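Local structure of OBCA, Oxalate Biosynthetic Component A (Burkholderia glumae, 4NNB) at residues Thr4-Ile8 / Leu463-Asp468; Leu49-Trp54 / Val244-Ser248; His419-Val423 / Asn456-Asp460. The protein is a two-part biosynthetic enzyme whose TIM-barrel portion, joined to a family-specific N-terminal domain, holds a magnesium ion and an oxaloacetate ion. All blocks are in the same frame, centred on the assembly; numbering follows the deposited sequence.

Interaction 1 (Thr4-Ile8 / Leu463-Asp468); sequences TSLYI and LGLGLD
Leu6, chi1 m with chi2 near 92°, between wells, overlaps the end of Leu463, CD1 to CD1 at 4.1 Å, and brings CD2 to 3.8 Å from Leu467 O. Residues 5-8 are extended, while 463-465 form the last turn of a helix that Gly466 (phi 74°, psi 29°) ends in a Schellman motif, with Gly466 N bonded to Leu463 O at 3.2 Å. The chain then runs alongside the strand, with Leu6 CA 4.9 Å from Asp468 CA. Thr4 CA is 6.4 Å from Gly466 CA. Tyr7 N donates to Asp468 O (3.1 Å, 156°), an oxygen that also meets Leu6 CA at 3.2 Å in a CA-H...O contact. Water 1 donates to Ser5 O and Asp468 O, 3.0 Å each. Thr4 (chi1 p, poorly ordered) bonds through OG1 to Leu467 O at 3.2 Å. Such pairing begins the parallel seam that closes a TIM barrel, here between strands 5-10 and 469-472. Asp468 reaches Arg438 in a salt bridge, and Leu467 packs between helix 416-440 and strand 444-449.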
# COMPACT_ATOMS: atom_id res chain seq x y z
N THR A 4 14.47 18.26 13.65
CA THR A 4 13.98 17.13 14.44
C THR A 4 14.74 15.84 14.11
O THR A 4 15.29 15.70 13.01
CB THR A 4 12.45 16.92 14.25
OG1 THR A 4 12.11 16.97 12.86
CG2 THR A 4 11.65 18.00 15.00
N SER A 5 14.79 14.91 15.07
CA SER A 5 15.15 13.53 14.78
C SER A 5 13.87 12.83 14.35
O SER A 5 12.78 13.25 14.74
CB SER A 5 15.72 12.85 16.03
OG SER A 5 17.02 13.32 16.33
N LEU A 6 13.99 11.78 13.54
CA LEU A 6 12.78 11.12 13.02
C LEU A 6 12.83 9.60 13.09
O LEU A 6 13.90 8.99 13.06
CB LEU A 6 12.50 11.57 11.59
CG LEU A 6 11.99 12.99 11.38
CD1 LEU A 6 13.15 13.94 11.12
CD2 LEU A 6 11.03 13.03 10.21
N TYR A 7 11.65 8.99 13.19
CA TYR A 7 11.60 7.54 13.06
C TYR A 7 10.77 7.17 11.83
O TYR A 7 9.83 7.88 11.47
CB TYR A 7 11.10 6.86 14.34
CG TYR A 7 9.68 7.21 14.76
CD1 TYR A 7 8.61 6.38 14.43
CD2 TYR A 7 9.42 8.35 15.51
CE1 TYR A 7 7.31 6.69 14.83
CE2 TYR A 7 8.13 8.67 15.90
CZ TYR A 7 7.08 7.83 15.56
OH TYR A 7 5.80 8.15 15.96
N ILE A 8 11.16 6.09 11.17
CA ILE A 8 10.46 5.64 9.98
C ILE A 8 9.55 4.51 10.39
O ILE A 8 9.97 3.57 11.06
CB ILE A 8 11.44 5.15 8.88
CG1 ILE A 8 12.32 6.32 8.41
CG2 ILE A 8 10.66 4.54 7.69
CD1 ILE A 8 13.51 5.91 7.53
N LEU A 463 9.38 17.72 7.19
CA LEU A 463 10.43 18.55 7.75
C LEU A 463 9.88 19.95 8.03
O LEU A 463 10.18 20.55 9.06
CB LEU A 463 11.62 18.59 6.78
CG LEU A 463 12.88 17.84 7.24
CD1 LEU A 463 12.58 16.68 8.17
CD2 LEU A 463 13.70 17.36 6.05
N GLY A 464 9.04 20.45 7.12
CA GLY A 464 8.50 21.79 7.26
C GLY A 464 7.47 21.91 8.36
O GLY A 464 7.20 23.01 8.85
N LEU A 465 6.88 20.78 8.74
CA LEU A 465 5.87 20.76 9.80
C LEU A 465 6.49 20.45 11.15
O LEU A 465 5.83 20.56 12.19
CB LEU A 465 4.78 19.72 9.50
CG LEU A 465 3.81 20.10 8.39
CD1 LEU A 465 2.95 18.89 7.99
CD2 LEU A 465 2.94 21.29 8.80
N GLY A 466 7.77 20.07 11.14
CA GLY A 466 8.44 19.69 12.36
C GLY A 466 7.99 18.33 12.88
O GLY A 466 8.03 18.07 14.09
N LEU A 467 7.58 17.46 11.96
CA LEU A 467 7.08 16.15 12.35
C LEU A 467 8.16 15.23 12.91
O LEU A 467 9.34 15.41 12.65
CB LEU A 467 6.35 15.47 11.18
CG LEU A 467 5.11 16.23 10.73
CD1 LEU A 467 4.23 15.35 9.83
CD2 LEU A 467 4.30 16.73 11.93
N ASP A 468 7.72 14.24 13.69
CA ASP A 468 8.62 13.31 14.34
C ASP A 468 8.84 12.02 13.57
O ASP A 468 9.67 11.20 13.95
CB ASP A 468 8.06 12.96 15.70
CG ASP A 468 7.76 14.19 16.51
OD1 ASP A 468 8.71 14.75 17.08
OD2 ASP A 468 6.59 14.61 16.54
O HOH W 1 11.36 11.26 16.41

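Interaction 2 (Leu49-Trp54 / Val244-Ser248); sequences LKTDGW and VTVGS
Val244 CG1 is the apolar centre, 4.2 Å from Leu49 CD2 and 3.9 Å from Trp54 CZ2; Val246 CG1 lies 4.5 Å from Leu49 CD2. Val244 and Val246, two residues apart on an extended strand, share the face that points toward the helix end, and Leu49 (mt) and Trp54 (chi1 -71°, chi2 71°) extend to meet them. Farther out, Asp52, chi1 t, sets OD1 3.5 Å from Val246 CG1; the two CA atoms are 6.0 Å apart. Gly247 N donates to Asp52 OD2 (3.1 Å, 165°). Gly247 O, 2.8 Å from Asp52 OD2, is a second acceptor, and the two oxygens share Lys18 NZ. Water 2 donates to Asp52 OD1 (3.0 Å), accepts from Trp54 NE1 (2.9 Å) and bonds weakly to Thr245 O (3.4 Å). Helix 41-51 ends with Gly53 at phi 102°, Trp54 N to Leu49 O at 3.0 Å and Gly53 N to Lys50 O at 3.2 Å: a Schellman motif, packed by the N-terminal domain against the beta hairpin 234-246.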
# COMPACT_ATOMS: atom_id res chain seq x y z
N LEU A 49 -13.19 -14.55 -12.46
CA LEU A 49 -12.01 -13.84 -12.95
C LEU A 49 -12.23 -12.34 -12.78
O LEU A 49 -11.35 -11.61 -12.33
CB LEU A 49 -11.73 -14.17 -14.42
CG LEU A 49 -11.23 -15.58 -14.74
CD1 LEU A 49 -11.20 -15.83 -16.24
CD2 LEU A 49 -9.86 -15.81 -14.13
N LYS A 50 -13.44 -11.90 -13.13
CA LYS A 50 -13.81 -10.49 -13.01
C LYS A 50 -13.82 -10.03 -11.55
O LYS A 50 -13.44 -8.90 -11.24
CB LYS A 50 -15.18 -10.25 -13.65
CG LYS A 50 -15.71 -8.84 -13.47
CD LYS A 50 -16.93 -8.59 -14.34
CE LYS A 50 -17.36 -7.13 -14.27
NZ LYS A 50 -16.17 -6.24 -14.22
N THR A 51 -14.26 -10.92 -10.66
CA THR A 51 -14.24 -10.63 -9.23
C THR A 51 -12.80 -10.38 -8.80
O THR A 51 -12.51 -9.47 -8.02
CB THR A 51 -14.82 -11.80 -8.41
OG1 THR A 51 -16.16 -12.06 -8.83
CG2 THR A 51 -14.83 -11.46 -6.93
N ASP A 52 -11.89 -11.18 -9.34
CA ASP A 52 -10.48 -11.15 -8.94
C ASP A 52 -9.69 -10.07 -9.66
O ASP A 52 -8.46 -10.01 -9.54
CB ASP A 52 -9.85 -12.52 -9.19
CG ASP A 52 -8.65 -12.77 -8.33
OD1 ASP A 52 -7.61 -13.17 -8.88
OD2 ASP A 52 -8.75 -12.58 -7.11
N GLY A 53 -10.37 -9.23 -10.44
CA GLY A 53 -9.72 -8.08 -11.06
C GLY A 53 -9.37 -8.20 -12.53
O GLY A 53 -8.89 -7.23 -13.13
N TRP A 54 -9.59 -9.37 -13.13
CA TRP A 54 -9.37 -9.54 -14.56
C TRP A 54 -10.33 -8.63 -15.30
O TRP A 54 -11.43 -8.37 -14.83
CB TRP A 54 -9.60 -11.00 -14.98
CG TRP A 54 -8.53 -11.93 -14.50
CD1 TRP A 54 -8.31 -12.33 -13.22
CD2 TRP A 54 -7.53 -12.58 -15.30
NE1 TRP A 54 -7.23 -13.19 -13.17
CE2 TRP A 54 -6.74 -13.36 -14.43
CE3 TRP A 54 -7.23 -12.58 -16.66
CZ2 TRP A 54 -5.66 -14.12 -14.88
CZ3 TRP A 54 -6.17 -13.33 -17.11
CH2 TRP A 54 -5.39 -14.10 -16.22
N VAL A 244 -4.80 -20.76 -13.13
CA VAL A 244 -4.81 -19.42 -12.58
C VAL A 244 -5.40 -19.52 -11.15
O VAL A 244 -6.35 -20.28 -10.92
CB VAL A 244 -5.61 -18.47 -13.50
CG1 VAL A 244 -6.15 -17.29 -12.73
CG2 VAL A 244 -4.72 -17.99 -14.66
N THR A 245 -4.82 -18.80 -10.20
CA THR A 245 -5.27 -18.84 -8.80
C THR A 245 -5.98 -17.54 -8.45
O THR A 245 -5.42 -16.46 -8.62
CB THR A 245 -4.07 -19.02 -7.86
OG1 THR A 245 -3.29 -20.14 -8.28
CG2 THR A 245 -4.52 -19.22 -6.40
N VAL A 246 -7.21 -17.64 -7.96
CA VAL A 246 -7.96 -16.45 -7.54
C VAL A 246 -8.22 -16.44 -6.03
O VAL A 246 -8.09 -17.46 -5.36
CB VAL A 246 -9.28 -16.33 -8.30
CG1 VAL A 246 -9.02 -16.25 -9.78
CG2 VAL A 246 -10.16 -17.53 -8.00
N GLY A 247 -8.60 -15.27 -5.52
CA GLY A 247 -8.78 -15.06 -4.09
C GLY A 247 -8.95 -13.58 -3.75
O GLY A 247 -8.32 -12.73 -4.37
N SER A 248 -9.79 -13.27 -2.76
CA SER A 248 -10.07 -11.88 -2.40
C SER A 248 -8.87 -11.18 -1.74
O SER A 248 -8.72 -9.96 -1.87
CB SER A 248 -11.26 -11.81 -1.45
OG SER A 248 -10.92 -12.34 -0.17
O HOH W 2 -5.57 -13.96 -10.89

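Interaction 3 (His419-Val423 / Asn456-Asp460); sequences HRRAV and NLLVD
His419 opens this face of helix 416-440. With chi1 at t and chi2 at 91°, its ring reaches across so that His419 NE2 donates to Asp460 OD2 (2.8 Å, 165°), while CE1 lies 3.3 Å from Asn456 O, which is near the ring plane. His419 CE1 is also 4.0 Å from Leu457 CD2. Three residues on, Ala422 points toward the partner and places CB 3.9 Å from Leu457 CD2. Val423 comes next, chi1 t, its N bonded to His419 O at 2.9 Å; its CG2 touches Leu457 CD2 at 3.7 Å and Asp460 CB at 3.8 Å. Leu457 (mt) thus fits against three residues of one helical face, with Val423 and Leu457 CA atoms 6.2 Å apart, and its other neighbours include Ile407 and Leu411 of helix 401-413. Asp460 (chi1 m) has a second partner, Arg509, in a salt bridge through OD1. A His-carboxylate hydrogen bond beside a small apolar cluster here joins residues 456-460 to helix 416-440; helices 416-440 and 458-465 are successive in a TIM barrel's outer layer.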
# COMPACT_ATOMS: atom_id res chain seq x y z
N HIS A 419 6.42 21.90 -7.71
CA HIS A 419 6.66 21.11 -6.52
C HIS A 419 6.63 22.01 -5.29
O HIS A 419 6.01 21.67 -4.28
CB HIS A 419 8.00 20.37 -6.61
CG HIS A 419 8.35 19.58 -5.38
ND1 HIS A 419 8.00 18.26 -5.21
CD2 HIS A 419 9.01 19.95 -4.26
CE1 HIS A 419 8.44 17.84 -4.04
NE2 HIS A 419 9.06 18.84 -3.44
N ARG A 420 7.29 23.16 -5.39
CA ARG A 420 7.35 24.07 -4.24
C ARG A 420 5.98 24.65 -3.87
O ARG A 420 5.66 24.78 -2.69
CB ARG A 420 8.41 25.15 -4.43
CG ARG A 420 9.74 24.80 -3.76
CD ARG A 420 10.77 25.91 -3.87
NE ARG A 420 11.56 25.81 -5.10
CZ ARG A 420 11.35 26.54 -6.19
NH1 ARG A 420 10.38 27.44 -6.21
NH2 ARG A 420 12.11 26.37 -7.26
N ARG A 421 5.16 24.97 -4.87
CA ARG A 421 3.79 25.41 -4.60
C ARG A 421 3.01 24.28 -3.93
O ARG A 421 2.27 24.52 -2.97
CB ARG A 421 3.07 25.88 -5.88
CG ARG A 421 3.67 27.16 -6.51
CD ARG A 421 2.63 28.02 -7.26
NE ARG A 421 2.08 27.39 -8.47
CZ ARG A 421 2.71 27.34 -9.64
NH1 ARG A 421 3.92 27.86 -9.77
NH2 ARG A 421 2.13 26.76 -10.69
N ALA A 422 3.18 23.05 -4.42
CA ALA A 422 2.48 21.89 -3.86
C ALA A 422 2.81 21.68 -2.38
O ALA A 422 1.91 21.49 -1.57
CB ALA A 422 2.80 20.64 -4.66
N VAL A 423 4.10 21.73 -2.04
CA VAL A 423 4.55 21.67 -0.65
C VAL A 423 3.88 22.75 0.21
O VAL A 423 3.43 22.47 1.33
CB VAL A 423 6.08 21.80 -0.54
CG1 VAL A 423 6.52 21.96 0.91
CG2 VAL A 423 6.76 20.59 -1.17
N ASN A 456 6.38 12.30 -3.34
CA ASN A 456 7.55 13.17 -3.52
C ASN A 456 7.51 14.34 -2.52
O ASN A 456 8.52 14.99 -2.29
CB ASN A 456 7.66 13.69 -4.96
CG ASN A 456 8.00 12.59 -5.95
OD1 ASN A 456 8.52 11.54 -5.58
ND2 ASN A 456 7.70 12.82 -7.23
N LEU A 457 6.34 14.57 -1.94
CA LEU A 457 6.14 15.64 -0.97
C LEU A 457 6.54 15.23 0.44
O LEU A 457 6.72 16.09 1.30
CB LEU A 457 4.66 16.04 -0.94
CG LEU A 457 4.04 16.56 -2.23
CD1 LEU A 457 2.54 16.75 -2.05
CD2 LEU A 457 4.70 17.88 -2.62
N LEU A 458 6.66 13.92 0.68
CA LEU A 458 6.80 13.39 2.05
C LEU A 458 7.83 14.08 2.92
O LEU A 458 7.52 14.54 4.02
CB LEU A 458 7.13 11.90 2.03
CG LEU A 458 5.99 10.89 2.16
CD1 LEU A 458 6.59 9.50 2.18
CD2 LEU A 458 5.15 11.16 3.42
N VAL A 459 9.07 14.12 2.43
CA VAL A 459 10.15 14.69 3.23
C VAL A 459 10.01 16.20 3.43
O VAL A 459 10.18 16.68 4.55
CB VAL A 459 11.53 14.32 2.67
CG1 VAL A 459 12.64 15.06 3.42
CG2 VAL A 459 11.74 12.82 2.77
N ASP A 460 9.70 16.94 2.37
CA ASP A 460 9.57 18.39 2.50
C ASP A 460 8.46 18.75 3.49
O ASP A 460 8.64 19.61 4.36
CB ASP A 460 9.29 19.06 1.16
CG ASP A 460 10.51 19.12 0.25
OD1 ASP A 460 11.65 19.09 0.77
OD2 ASP A 460 10.33 19.19 -0.97

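How the interactions relate
Closure of a barrel by distant parts of the chain is well illustrated here. From the N terminus, strand 5-10 waits until residues 463-468 return to it, so interaction 1 closes a loop holding most of the chain. Within that loop, interaction 2 closes first, tying the N-terminal domain to the hairpin that follows barrel strand 222-229. Interaction 3 opens only later and closes a short loop between two outer helices; interactions 2 and 3 are thus in series, both nested in interaction 1. Interactions 1 and 3 share helix 458-465, their centres about 14 Å apart, whereas interaction 2 lies across the chain's centre, about 41 Å and 37 Å from them, centre to centre.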